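Local atomic coordinates of deferrochelatase (Vibrio cholerae, PDB entry 5DE0), a protein that binds heme b and probably works as a peroxidase of the dye-decolorizing (DyP-type) family, using hydrogen peroxide to oxidise its substrates. Residues N258-T261 and M262-M266; N210-A213 and A214-V217; V60-S63 and K64-S68; V180-L183 and P184-N187. All coordinates share one frame; numbering follows the deposited sequence.

Contact 1 of 4, residues N258-T261 and M262-M266. With HEM (protoporphyrin IX containing Fe), chain F.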
loop_
_atom_site.group_PDB
_atom_site.type_symbol
_atom_site.label_atom_id
_atom_site.label_comp_id
_atom_site.label_asym_id
_atom_site.label_seq_id
_atom_site.Cartn_x
_atom_site.Cartn_y
_atom_site.Cartn_z
ATOM N N ASN B 258 -8.842 -28.012 11.378
ATOM C CA ASN B 258 -9.623 -27.496 10.260
ATOM C C ASN B 258 -8.746 -26.951 9.140
ATOM O O ASN B 258 -9.025 -27.178 7.965
ATOM C CB ASN B 258 -10.586 -26.411 10.743
ATOM C CG ASN B 258 -11.695 -26.968 11.611
ATOM O OD1 ASN B 258 -11.682 -28.145 11.975
ATOM N ND2 ASN B 258 -12.660 -26.124 11.953
ATOM N N PHE B 259 -7.689 -26.233 9.512
ATOM C CA PHE B 259 -6.729 -25.713 8.540
ATOM C C PHE B 259 -6.109 -26.854 7.741
ATOM O O PHE B 259 -6.083 -26.832 6.508
ATOM C CB PHE B 259 -5.618 -24.915 9.234
ATOM C CG PHE B 259 -6.101 -23.700 9.970
ATOM C CD1 PHE B 259 -7.289 -23.081 9.620
ATOM C CD2 PHE B 259 -5.357 -23.173 11.014
ATOM C CE1 PHE B 259 -7.727 -21.959 10.301
ATOM C CE2 PHE B 259 -5.789 -22.053 11.697
ATOM C CZ PHE B 259 -6.974 -21.446 11.340
ATOM N N LYS B 260 -5.614 -27.850 8.469
ATOM C CA LYS B 260 -4.915 -28.988 7.890
ATOM C C LYS B 260 -5.810 -29.787 6.945
ATOM O O LYS B 260 -5.359 -30.255 5.902
ATOM C CB LYS B 260 -4.381 -29.885 9.009
ATOM C CG LYS B 260 -3.712 -31.167 8.544
ATOM C CD LYS B 260 -3.100 -31.909 9.723
ATOM C CE LYS B 260 -2.670 -33.316 9.343
ATOM N NZ LYS B 260 -3.838 -34.169 8.985
ATOM N N THR B 261 -7.080 -29.927 7.309
ATOM C CA THR B 261 -8.023 -30.689 6.498
ATOM C C THR B 261 -8.338 -29.971 5.188
ATOM O O THR B 261 -8.336 -30.586 4.121
ATOM C CB THR B 261 -9.336 -30.953 7.257
ATOM O OG1 THR B 261 -9.042 -31.573 8.515
ATOM C CG2 THR B 261 -10.243 -31.867 6.448
ATOM N N MET B 262 -8.602 -28.671 5.277
ATOM C CA MET B 262 -8.897 -27.862 4.098
ATOM C C MET B 262 -7.705 -27.793 3.148
ATOM O O MET B 262 -7.862 -27.895 1.932
ATOM C CB MET B 262 -9.314 -26.445 4.501
ATOM C CG MET B 262 -10.599 -26.369 5.303
ATOM S SD MET B 262 -10.937 -24.692 5.869
ATOM C CE MET B 262 -12.383 -24.958 6.882
ATOM N N LEU B 263 -6.512 -27.619 3.710
ATOM C CA LEU B 263 -5.297 -27.507 2.908
ATOM C C LEU B 263 -4.948 -28.826 2.219
ATOM O O LEU B 263 -4.529 -28.840 1.062
ATOM C CB LEU B 263 -4.127 -27.036 3.775
ATOM C CG LEU B 263 -4.143 -25.557 4.168
ATOM C CD1 LEU B 263 -3.081 -25.264 5.216
ATOM C CD2 LEU B 263 -3.942 -24.676 2.943
ATOM N N GLU B 264 -5.118 -29.933 2.935
ATOM C CA GLU B 264 -4.863 -31.252 2.367
ATOM C C GLU B 264 -5.894 -31.588 1.293
ATOM O O GLU B 264 -5.616 -32.350 0.364
ATOM C CB GLU B 264 -4.864 -32.322 3.460
ATOM C CG GLU B 264 -3.600 -32.336 4.308
ATOM C CD GLU B 264 -3.668 -33.330 5.449
ATOM O OE1 GLU B 264 -4.754 -33.899 5.684
ATOM O OE2 GLU B 264 -2.630 -33.543 6.110
ATOM N N SER B 265 -7.082 -31.010 1.429
ATOM C CA SER B 265 -8.136 -31.181 0.436
ATOM C C SER B 265 -7.859 -30.324 -0.795
ATOM O O SER B 265 -8.119 -30.738 -1.925
ATOM C CB SER B 265 -9.498 -30.825 1.035
ATOM O OG SER B 265 -10.525 -30.915 0.065
ATOM N N MET B 266 -7.322 -29.129 -0.569
ATOM C CA MET B 266 -7.042 -28.192 -1.653
ATOM C C MET B 266 -5.841 -28.613 -2.489
ATOM O O MET B 266 -5.839 -28.454 -3.708
ATOM C CB MET B 266 -6.806 -26.784 -1.097
ATOM C CG MET B 266 -8.067 -26.054 -0.667
ATOM S SD MET B 266 -7.697 -24.446 0.053
ATOM C CE MET B 266 -6.762 -23.690 -1.275
HETATM C CHA HEM F . -14.997 -19.523 0.753
HETATM C CHB HEM F . -11.265 -21.392 3.225
HETATM C CHC HEM F . -8.145 -19.590 -0.043
HETATM C CHD HEM F . -11.781 -17.031 -1.978
HETATM C C1A HEM F . -14.261 -20.191 1.707
HETATM C C2A HEM F . -14.788 -20.897 2.857
HETATM C C3A HEM F . -13.758 -21.409 3.539
HETATM C C4A HEM F . -12.541 -21.048 2.844
HETATM C CMA HEM F . -13.830 -22.242 4.838
HETATM C CAA HEM F . -16.283 -21.030 3.223
HETATM C CBA HEM F . -16.758 -22.430 2.839
HETATM C CGA HEM F . -18.246 -22.539 3.028
HETATM O O1A HEM F . -18.998 -22.049 2.147
HETATM O O2A HEM F . -18.674 -23.118 4.058
HETATM C C1B HEM F . -10.115 -21.141 2.512
HETATM C C2B HEM F . -8.822 -21.734 2.772
HETATM C C3B HEM F . -7.951 -21.247 1.889
HETATM C C4B HEM F . -8.660 -20.320 1.013
HETATM C CMB HEM F . -8.495 -22.748 3.891
HETATM C CAB HEM F . -6.462 -21.658 1.867
HETATM C CBB HEM F . -5.587 -21.127 1.016
HETATM C C1C HEM F . -8.846 -18.707 -0.839
HETATM C C2C HEM F . -8.296 -17.872 -1.892
HETATM C C3C HEM F . -9.311 -17.163 -2.424
HETATM C C4C HEM F . -10.525 -17.537 -1.725
HETATM C CMC HEM F . -6.799 -17.844 -2.280
HETATM C CAC HEM F . -9.318 -16.123 -3.573
HETATM C CBC HEM F . -8.263 -15.820 -4.336
HETATM C C1D HEM F . -12.982 -17.535 -1.525
HETATM C C2D HEM F . -14.276 -17.262 -2.109
HETATM C C3D HEM F . -15.284 -18.039 -1.253
HETATM C C4D HEM F . -14.497 -18.706 -0.239
HETATM C CMD HEM F . -14.586 -16.375 -3.334
HETATM C CAD HEM F . -16.813 -18.101 -1.445
HETATM C CBD HEM F . -17.493 -16.950 -0.712
HETATM C CGD HEM F . -17.286 -17.092 0.773
HETATM O O1D HEM F . -16.373 -16.421 1.318
HETATM O O2D HEM F . -18.035 -17.874 1.416
HETATM N NA HEM F . -12.886 -20.305 1.731
HETATM N NB HEM F . -9.980 -20.286 1.433
HETATM N NC HEM F . -10.206 -18.477 -0.769
HETATM N ND HEM F . -13.157 -18.383 -0.435
HETATM FE FE HEM F . -11.578 -19.418 0.424
#
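Lys-260 and Glu-264, one turn apart on helix 257-266, form a local i to i+4 salt bridge on the partly exposed side of a helix whose other flank lies against the heme. The lysine side chain runs straight out as far as CE and bends only at its last torsion (chi4 -65°), which turns NZ back to the carboxylate. Lys-260 NZ lies 3.2 Å from OE2 and 3.4 Å from OE1 of Glu-264, two weak hydrogen bonds that leave the ammonium shared between both oxygens. Regular alpha-helical bonds hold the backbone beneath: Met-262 N to Asn-258 O, Leu-263 N to Phe-259 O (2.9 Å), Glu-264 N to Lys-260 O and Ser-265 N to Thr-261 O. This helix belongs to the C-terminal half of the DyP-type peroxidase fold, and its two methionines line the heme pocket. Met-262, extended beyond CG, brings its CE to 3.7 Å from heme CMA, while its SD lies at the same distance from CMB. Met-266 bends at its last torsion (chi3 56°); its SD meets vinyl carbon CAB of the heme at 3.5 Å and its CE reaches CBB. The Phe-259 ring packs on strands 172-181 and 247-253, and Ser-265 OG bonds to Arg-219 O.

Contact 2 of 4, residues N210-A213 and A214-V217. With HEM (protoporphyrin IX containing Fe), chain F.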
loop_
_atom_site.group_PDB
_atom_site.type_symbol
_atom_site.label_atom_id
_atom_site.label_comp_id
_atom_site.label_asym_id
_atom_site.label_seq_id
_atom_site.Cartn_x
_atom_site.Cartn_y
_atom_site.Cartn_z
ATOM N N ASN B 210 -25.372 -27.285 -8.080
ATOM C CA ASN B 210 -24.425 -28.379 -8.237
ATOM C C ASN B 210 -22.995 -27.872 -8.074
ATOM O O ASN B 210 -22.375 -27.412 -9.033
ATOM C CB ASN B 210 -24.604 -29.057 -9.599
ATOM C CG ASN B 210 -23.883 -30.392 -9.692
ATOM O OD1 ASN B 210 -22.755 -30.542 -9.222
ATOM N ND2 ASN B 210 -24.541 -31.374 -10.298
ATOM N N VAL B 211 -22.482 -27.953 -6.850
ATOM C CA VAL B 211 -21.119 -27.530 -6.553
ATOM C C VAL B 211 -20.117 -28.612 -6.934
ATOM O O VAL B 211 -20.140 -29.706 -6.369
ATOM C CB VAL B 211 -20.945 -27.191 -5.059
ATOM C CG1 VAL B 211 -19.495 -26.834 -4.754
ATOM C CG2 VAL B 211 -21.873 -26.059 -4.660
ATOM N N PRO B 212 -19.235 -28.312 -7.902
ATOM C CA PRO B 212 -18.206 -29.268 -8.323
ATOM C C PRO B 212 -17.304 -29.639 -7.155
ATOM O O PRO B 212 -17.007 -28.779 -6.326
ATOM C CB PRO B 212 -17.426 -28.505 -9.401
ATOM C CG PRO B 212 -18.363 -27.444 -9.872
ATOM C CD PRO B 212 -19.164 -27.056 -8.667
ATOM N N ALA B 213 -16.885 -30.896 -7.086
ATOM C CA ALA B 213 -16.041 -31.351 -5.988
ATOM C C ALA B 213 -14.661 -30.702 -6.054
ATOM O O ALA B 213 -14.013 -30.498 -5.029
ATOM C CB ALA B 213 -15.916 -32.860 -6.006
ATOM N N ALA B 214 -14.224 -30.372 -7.265
ATOM C CA ALA B 214 -12.910 -29.775 -7.471
ATOM C C ALA B 214 -12.962 -28.251 -7.396
ATOM O O ALA B 214 -11.926 -27.588 -7.420
ATOM C CB ALA B 214 -12.333 -30.219 -8.806
ATOM N N SER B 215 -14.167 -27.696 -7.306
ATOM C CA SER B 215 -14.317 -26.258 -7.113
ATOM C C SER B 215 -13.807 -25.882 -5.729
ATOM O O SER B 215 -13.713 -26.737 -4.848
ATOM C CB SER B 215 -15.774 -25.825 -7.274
ATOM O OG SER B 215 -16.536 -26.178 -6.134
ATOM N N HIS B 216 -13.486 -24.607 -5.536
ATOM C CA HIS B 216 -12.889 -24.161 -4.281
ATOM C C HIS B 216 -13.783 -24.440 -3.076
ATOM O O HIS B 216 -13.332 -25.013 -2.083
ATOM C CB HIS B 216 -12.561 -22.671 -4.338
ATOM C CG HIS B 216 -11.810 -22.186 -3.141
ATOM N ND1 HIS B 216 -10.549 -22.641 -2.823
ATOM C CD2 HIS B 216 -12.147 -21.302 -2.173
ATOM C CE1 HIS B 216 -10.136 -22.051 -1.716
ATOM N NE2 HIS B 216 -11.088 -21.235 -1.301
ATOM N N VAL B 217 -15.044 -24.031 -3.164
ATOM C CA VAL B 217 -16.005 -24.298 -2.100
ATOM C C VAL B 217 -16.179 -25.805 -1.926
ATOM O O VAL B 217 -16.297 -26.298 -0.806
ATOM C CB VAL B 217 -17.368 -23.634 -2.386
ATOM C CG1 VAL B 217 -18.398 -24.038 -1.339
ATOM C CG2 VAL B 217 -17.216 -22.121 -2.428
HETATM C CHA HEM F . -14.997 -19.523 0.753
HETATM C CHB HEM F . -11.265 -21.392 3.225
HETATM C CHC HEM F . -8.145 -19.590 -0.043
HETATM C CHD HEM F . -11.781 -17.031 -1.978
HETATM C C1A HEM F . -14.261 -20.191 1.707
HETATM C C2A HEM F . -14.788 -20.897 2.857
HETATM C C3A HEM F . -13.758 -21.409 3.539
HETATM C C4A HEM F . -12.541 -21.048 2.844
HETATM C CMA HEM F . -13.830 -22.242 4.838
HETATM C CAA HEM F . -16.283 -21.030 3.223
HETATM C CBA HEM F . -16.758 -22.430 2.839
HETATM C CGA HEM F . -18.246 -22.539 3.028
HETATM O O1A HEM F . -18.998 -22.049 2.147
HETATM O O2A HEM F . -18.674 -23.118 4.058
HETATM C C1B HEM F . -10.115 -21.141 2.512
HETATM C C2B HEM F . -8.822 -21.734 2.772
HETATM C C3B HEM F . -7.951 -21.247 1.889
HETATM C C4B HEM F . -8.660 -20.320 1.013
HETATM C CMB HEM F . -8.495 -22.748 3.891
HETATM C CAB HEM F . -6.462 -21.658 1.867
HETATM C CBB HEM F . -5.587 -21.127 1.016
HETATM C C1C HEM F . -8.846 -18.707 -0.839
HETATM C C2C HEM F . -8.296 -17.872 -1.892
HETATM C C3C HEM F . -9.311 -17.163 -2.424
HETATM C C4C HEM F . -10.525 -17.537 -1.725
HETATM C CMC HEM F . -6.799 -17.844 -2.280
HETATM C CAC HEM F . -9.318 -16.123 -3.573
HETATM C CBC HEM F . -8.263 -15.820 -4.336
HETATM C C1D HEM F . -12.982 -17.535 -1.525
HETATM C C2D HEM F . -14.276 -17.262 -2.109
HETATM C C3D HEM F . -15.284 -18.039 -1.253
HETATM C C4D HEM F . -14.497 -18.706 -0.239
HETATM C CMD HEM F . -14.586 -16.375 -3.334
HETATM C CAD HEM F . -16.813 -18.101 -1.445
HETATM C CBD HEM F . -17.493 -16.950 -0.712
HETATM C CGD HEM F . -17.286 -17.092 0.773
HETATM O O1D HEM F . -16.373 -16.421 1.318
HETATM O O2D HEM F . -18.035 -17.874 1.416
HETATM N NA HEM F . -12.886 -20.305 1.731
HETATM N NB HEM F . -9.980 -20.286 1.433
HETATM N NC HEM F . -10.206 -18.477 -0.769
HETATM N ND HEM F . -13.157 -18.383 -0.435
HETATM FE FE HEM F . -11.578 -19.418 0.424
#
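Ala-214 completes a tight turn that brings Ser-215 back to the carbonyl of Pro-212, three residues earlier. Two bonds converge on Pro-212 O: a short one from Ser-215 OG at 2.7 Å, and a weak one from Ser-215 N at 3.2 Å. The hydroxyl sits between the backbone N and the carbonyl carbon of its own residue (chi1 76°), a rotation from which it also caps Gly-218 N as the N-cap of helix 216-220. Val-211 CG1 lies 3.3 Å from Ser-215 OG, and the Pro-212 ring packs on Ser-215 CB. His-216, the next residue, turns away from the loop to the heme and is the proximal ligand: His-216 NE2 binds the heme iron at 2.5 Å. One edge of the His-216 ring, at CE1, lies 3.6 Å from heme C4B, with that carbon in the imidazole plane. ND1 is hydrogen-bonded to Asp-275 OD2, which helps set the ring's rotation. Val-217 then places CG1 4.1 Å from propionate oxygen O1A of the heme. The turn thus leads from the loop after helix 191-198 into helix 216-220, with backbone bonds tying His-216 to Val-197 and Val-217 to Ile-198.

Contact 3 of 4, residues V60-S63 and K64-S68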
loop_
_atom_site.group_PDB
_atom_site.type_symbol
_atom_site.label_atom_id
_atom_site.label_comp_id
_atom_site.label_asym_id
_atom_site.label_seq_id
_atom_site.Cartn_x
_atom_site.Cartn_y
_atom_site.Cartn_z
ATOM N N VAL B 60 -1.242 -10.529 18.318
ATOM C CA VAL B 60 0.126 -11.018 18.217
ATOM C C VAL B 60 0.166 -12.532 18.386
ATOM O O VAL B 60 -0.361 -13.070 19.363
ATOM C CB VAL B 60 1.041 -10.363 19.270
ATOM C CG1 VAL B 60 2.466 -10.860 19.109
ATOM C CG2 VAL B 60 0.980 -8.846 19.151
ATOM N N ALA B 61 0.797 -13.215 17.437
ATOM C CA ALA B 61 0.836 -14.675 17.450
ATOM C C ALA B 61 2.251 -15.206 17.239
ATOM O O ALA B 61 3.080 -14.561 16.593
ATOM C CB ALA B 61 -0.097 -15.232 16.395
ATOM N N PHE B 62 2.519 -16.389 17.782
ATOM C CA PHE B 62 3.854 -16.973 17.719
ATOM C C PHE B 62 3.829 -18.355 17.076
ATOM O O PHE B 62 2.874 -19.115 17.267
ATOM C CB PHE B 62 4.460 -17.065 19.118
ATOM C CG PHE B 62 4.463 -15.766 19.866
ATOM C CD1 PHE B 62 3.428 -15.445 20.731
ATOM C CD2 PHE B 62 5.503 -14.862 19.708
ATOM C CE1 PHE B 62 3.432 -14.241 21.424
ATOM C CE2 PHE B 62 5.509 -13.660 20.400
ATOM C CZ PHE B 62 4.473 -13.353 21.256
ATOM N N SER B 63 4.878 -18.680 16.323
ATOM C CA SER B 63 4.972 -19.975 15.658
ATOM C C SER B 63 5.378 -21.083 16.624
ATOM O O SER B 63 5.753 -20.815 17.763
ATOM C CB SER B 63 5.967 -19.909 14.503
ATOM O OG SER B 63 7.291 -19.732 14.972
ATOM N N LYS B 64 5.296 -22.326 16.157
ATOM C CA LYS B 64 5.687 -23.486 16.947
ATOM C C LYS B 64 7.154 -23.408 17.359
ATOM O O LYS B 64 7.500 -23.675 18.517
ATOM C CB LYS B 64 5.426 -24.772 16.159
ATOM C CG LYS B 64 6.093 -26.009 16.748
ATOM C CD LYS B 64 5.500 -26.380 18.098
ATOM C CE LYS B 64 6.073 -27.697 18.607
ATOM N NZ LYS B 64 5.443 -28.109 19.889
ATOM N N GLY B 65 8.009 -23.041 16.408
ATOM C CA GLY B 65 9.435 -22.962 16.656
ATOM C C GLY B 65 9.808 -21.915 17.689
ATOM O O GLY B 65 10.678 -22.151 18.529
ATOM N N PHE B 66 9.150 -20.762 17.639
ATOM C CA PHE B 66 9.449 -19.683 18.570
ATOM C C PHE B 66 8.817 -19.922 19.936
ATOM O O PHE B 66 9.261 -19.359 20.937
ATOM C CB PHE B 66 8.977 -18.340 18.002
ATOM C CG PHE B 66 9.413 -17.148 18.816
ATOM C CD1 PHE B 66 10.687 -16.622 18.662
ATOM C CD2 PHE B 66 8.551 -16.547 19.729
ATOM C CE1 PHE B 66 11.103 -15.524 19.410
ATOM C CE2 PHE B 66 8.963 -15.447 20.478
ATOM C CZ PHE B 66 10.239 -14.938 20.316
ATOM N N TRP B 67 7.776 -20.745 19.977
ATOM C CA TRP B 67 7.087 -21.005 21.230
ATOM C C TRP B 67 7.960 -21.815 22.190
ATOM O O TRP B 67 7.734 -21.803 23.398
ATOM C CB TRP B 67 5.761 -21.724 20.977
ATOM C CG TRP B 67 4.758 -21.480 22.067
ATOM C CD1 TRP B 67 4.752 -22.036 23.313
ATOM C CD2 TRP B 67 3.624 -20.604 22.016
ATOM N NE1 TRP B 67 3.687 -21.565 24.040
ATOM C CE2 TRP B 67 2.978 -20.684 23.266
ATOM C CE3 TRP B 67 3.094 -19.763 21.036
ATOM C CZ2 TRP B 67 1.821 -19.948 23.559
ATOM C CZ3 TRP B 67 1.955 -19.040 21.326
ATOM C CH2 TRP B 67 1.329 -19.134 22.575
ATOM N N SER B 68 8.955 -22.513 21.652
ATOM C CA SER B 68 9.877 -23.280 22.474
ATOM C C SER B 68 10.629 -22.377 23.445
ATOM O O SER B 68 10.967 -22.791 24.551
ATOM C CB SER B 68 10.860 -24.039 21.594
ATOM O OG SER B 68 10.182 -25.002 20.817
#
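Phe-62, near the end of strand 57-62, is met from two directions by Phe-66 and Trp-67 of the short, weakly bonded helix that follows. Its CB rests 3.6 Å from Trp-67 CE3. From there CG, placed anti to the carbonyl carbon (chi1 -54°), puts the ring between Phe-66 and Trp-67. On one branch CD1 of Phe-62 comes to 3.9 Å from Trp-67 CZ3. On the other, its CD2 meets Phe-66 CD2 at 3.5 Å, and CE2 beyond it approaches Phe-66 CE2. The two pairings differ in kind: the edge of Phe-62 is turned to the face of the Trp-67 six-membered ring in an offset edge-to-face contact, planes at 78°, whereas the Phe-66 ring is nearly parallel (14°) but meets Phe-62 rim to rim. Phe-70 adds edge-to-face contacts to all three rings, and Ala-73 O holds Trp-67 NE1. Ser-63 makes the bend from strand into helix. It is the N-cap: its OG accepts a weak bond from Phe-66 N at 3.4 Å and is also hydrogen-bonded to Val-96 O, while its backbone O takes Trp-67 N at 3.0 Å. The aromatic cluster packs on helix 30-38 through Phe-62 and Phe-66; strand 57-62 borders the N-terminal four-stranded sheet, and the backbone bond of Phe-62 to Phe-290 links it to strand 281-291 of the C-terminal sheet.

Contact 4 of 4, residues V180-L183 and P184-N187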
loop_
_atom_site.group_PDB
_atom_site.type_symbol
_atom_site.label_atom_id
_atom_site.label_comp_id
_atom_site.label_asym_id
_atom_site.label_seq_id
_atom_site.Cartn_x
_atom_site.Cartn_y
_atom_site.Cartn_z
ATOM N N VAL B 180 -0.433 -14.959 -4.790
ATOM C CA VAL B 180 -0.184 -14.092 -5.934
ATOM C C VAL B 180 -1.061 -14.536 -7.099
ATOM O O VAL B 180 -1.012 -15.694 -7.518
ATOM C CB VAL B 180 1.294 -14.110 -6.356
ATOM C CG1 VAL B 180 1.524 -13.165 -7.527
ATOM C CG2 VAL B 180 2.185 -13.736 -5.183
ATOM N N HIS B 181 -1.864 -13.612 -7.617
ATOM C CA HIS B 181 -2.861 -13.940 -8.631
ATOM C C HIS B 181 -2.339 -13.810 -10.060
ATOM O O HIS B 181 -1.507 -12.955 -10.358
ATOM C CB HIS B 181 -4.097 -13.052 -8.461
ATOM C CG HIS B 181 -4.933 -13.399 -7.270
ATOM N ND1 HIS B 181 -4.586 -14.393 -6.381
ATOM C CD2 HIS B 181 -6.104 -12.886 -6.822
ATOM C CE1 HIS B 181 -5.505 -14.477 -5.437
ATOM N NE2 HIS B 181 -6.437 -13.573 -5.681
ATOM N N ASN B 182 -2.842 -14.675 -10.934
ATOM C CA ASN B 182 -2.621 -14.555 -12.369
ATOM C C ASN B 182 -3.908 -14.061 -13.021
ATOM O O ASN B 182 -4.678 -14.847 -13.572
ATOM C CB ASN B 182 -2.188 -15.895 -12.972
ATOM C CG ASN B 182 -1.705 -15.769 -14.410
ATOM O OD1 ASN B 182 -2.030 -14.808 -15.110
ATOM N ND2 ASN B 182 -0.927 -16.748 -14.857
ATOM N N LEU B 183 -4.138 -12.756 -12.944
ATOM C CA LEU B 183 -5.379 -12.160 -13.436
ATOM C C LEU B 183 -5.645 -12.339 -14.942
ATOM O O LEU B 183 -6.790 -12.586 -15.323
ATOM C CB LEU B 183 -5.412 -10.670 -13.085
ATOM C CG LEU B 183 -5.512 -10.350 -11.593
ATOM C CD1 LEU B 183 -5.711 -8.862 -11.373
ATOM C CD2 LEU B 183 -6.638 -11.143 -10.947
ATOM N N PRO B 184 -4.612 -12.207 -15.804
ATOM C CA PRO B 184 -4.904 -12.427 -17.229
ATOM C C PRO B 184 -5.410 -13.836 -17.543
ATOM O O PRO B 184 -6.350 -13.983 -18.324
ATOM C CB PRO B 184 -3.550 -12.180 -17.903
ATOM C CG PRO B 184 -2.848 -11.244 -16.988
ATOM C CD PRO B 184 -3.250 -11.670 -15.609
ATOM N N ALA B 185 -4.791 -14.850 -16.945
ATOM C CA ALA B 185 -5.210 -16.231 -17.150
ATOM C C ALA B 185 -6.627 -16.447 -16.634
ATOM O O ALA B 185 -7.417 -17.172 -17.239
ATOM C CB ALA B 185 -4.243 -17.186 -16.468
ATOM N N TRP B 186 -6.942 -15.808 -15.512
ATOM C CA TRP B 186 -8.272 -15.906 -14.922
ATOM C C TRP B 186 -9.300 -15.151 -15.762
ATOM O O TRP B 186 -10.471 -15.528 -15.820
ATOM C CB TRP B 186 -8.256 -15.371 -13.490
ATOM C CG TRP B 186 -9.611 -15.291 -12.860
ATOM C CD1 TRP B 186 -10.366 -14.169 -12.689
ATOM C CD2 TRP B 186 -10.379 -16.377 -12.325
ATOM N NE1 TRP B 186 -11.553 -14.487 -12.076
ATOM C CE2 TRP B 186 -11.588 -15.837 -11.847
ATOM C CE3 TRP B 186 -10.161 -17.752 -12.207
ATOM C CZ2 TRP B 186 -12.572 -16.623 -11.249
ATOM C CZ3 TRP B 186 -11.142 -18.532 -11.616
ATOM C CH2 TRP B 186 -12.332 -17.965 -11.147
ATOM N N ASN B 187 -8.847 -14.089 -16.420
ATOM C CA ASN B 187 -9.718 -13.260 -17.246
ATOM C C ASN B 187 -10.212 -13.997 -18.491
ATOM O O ASN B 187 -11.267 -13.670 -19.037
ATOM C CB ASN B 187 -8.990 -11.977 -17.655
ATOM C CG ASN B 187 -9.891 -11.004 -18.400
ATOM O OD1 ASN B 187 -11.086 -10.905 -18.121
ATOM N ND2 ASN B 187 -9.316 -10.282 -19.355
#
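Asn-182 OD1 reaches over the first turn of helix 183-188 and accepts a weak but fairly straight hydrogen bond from Ala-185 N (3.3 Å, N-H...O 164°). With CG anti to its backbone N (chi1 -170°), the amide extends along the helix start: OD1 also lies 3.4 Å from Pro-184 CD, and CG packs 3.6 Å from Ala-185 CB. The main chain completes the turn. Asn-182 O takes Trp-186 N at 3.1 Å in the carbonyl plane, and Leu-183 O takes Asn-187 N at 2.8 Å. Pro-184 has no N-H to leave unbonded in this first turn, and its CD lies close against Leu-183 CB at 3.5 Å. Further out, the Trp-186 indole is fixed by NE1 to Thr-143 O and by an edge-to-face contact with Phe-280, and it packs on Val-197 and Ile-198 of helix 191-198. On the strand side, a backbone bond ties Asn-182 to Phe-280, and His-181 touches the heme, its ND1 held by Thr-281 OG1 and its NE2 by Asp-141 OD2. Leu-183 packs on Arg-115 of the second subunit. A side chain accepting from the N-H three residues on is the classic N-cap, here joining strand 172-181 of the C-terminal sheet to helix 183-188 beside the heme pocket.

From the N terminus, contact 3 comes first, turning strand 57-62 into helix 64-67 in the N-terminal half. The other three follow in the C-terminal half: contact 4 turns strand 172-181 into helix 183-188, contact 2 leads a loop into helix 216-220, and contact 1 lies within helix 257-266. All are local and in series, so none nests in or crosses another. Contacts 1 and 2 meet around the heme, where Met-266 CE packs 3.8 Å from His-216 CE1. Contact 4 approaches the same pocket through His-181, its nearest atoms about 8 Å from contact 2. Contact 3, centred about 34 Å from the centres of contacts 2 and 4, has its nearest atoms about 10 Å from contact 1.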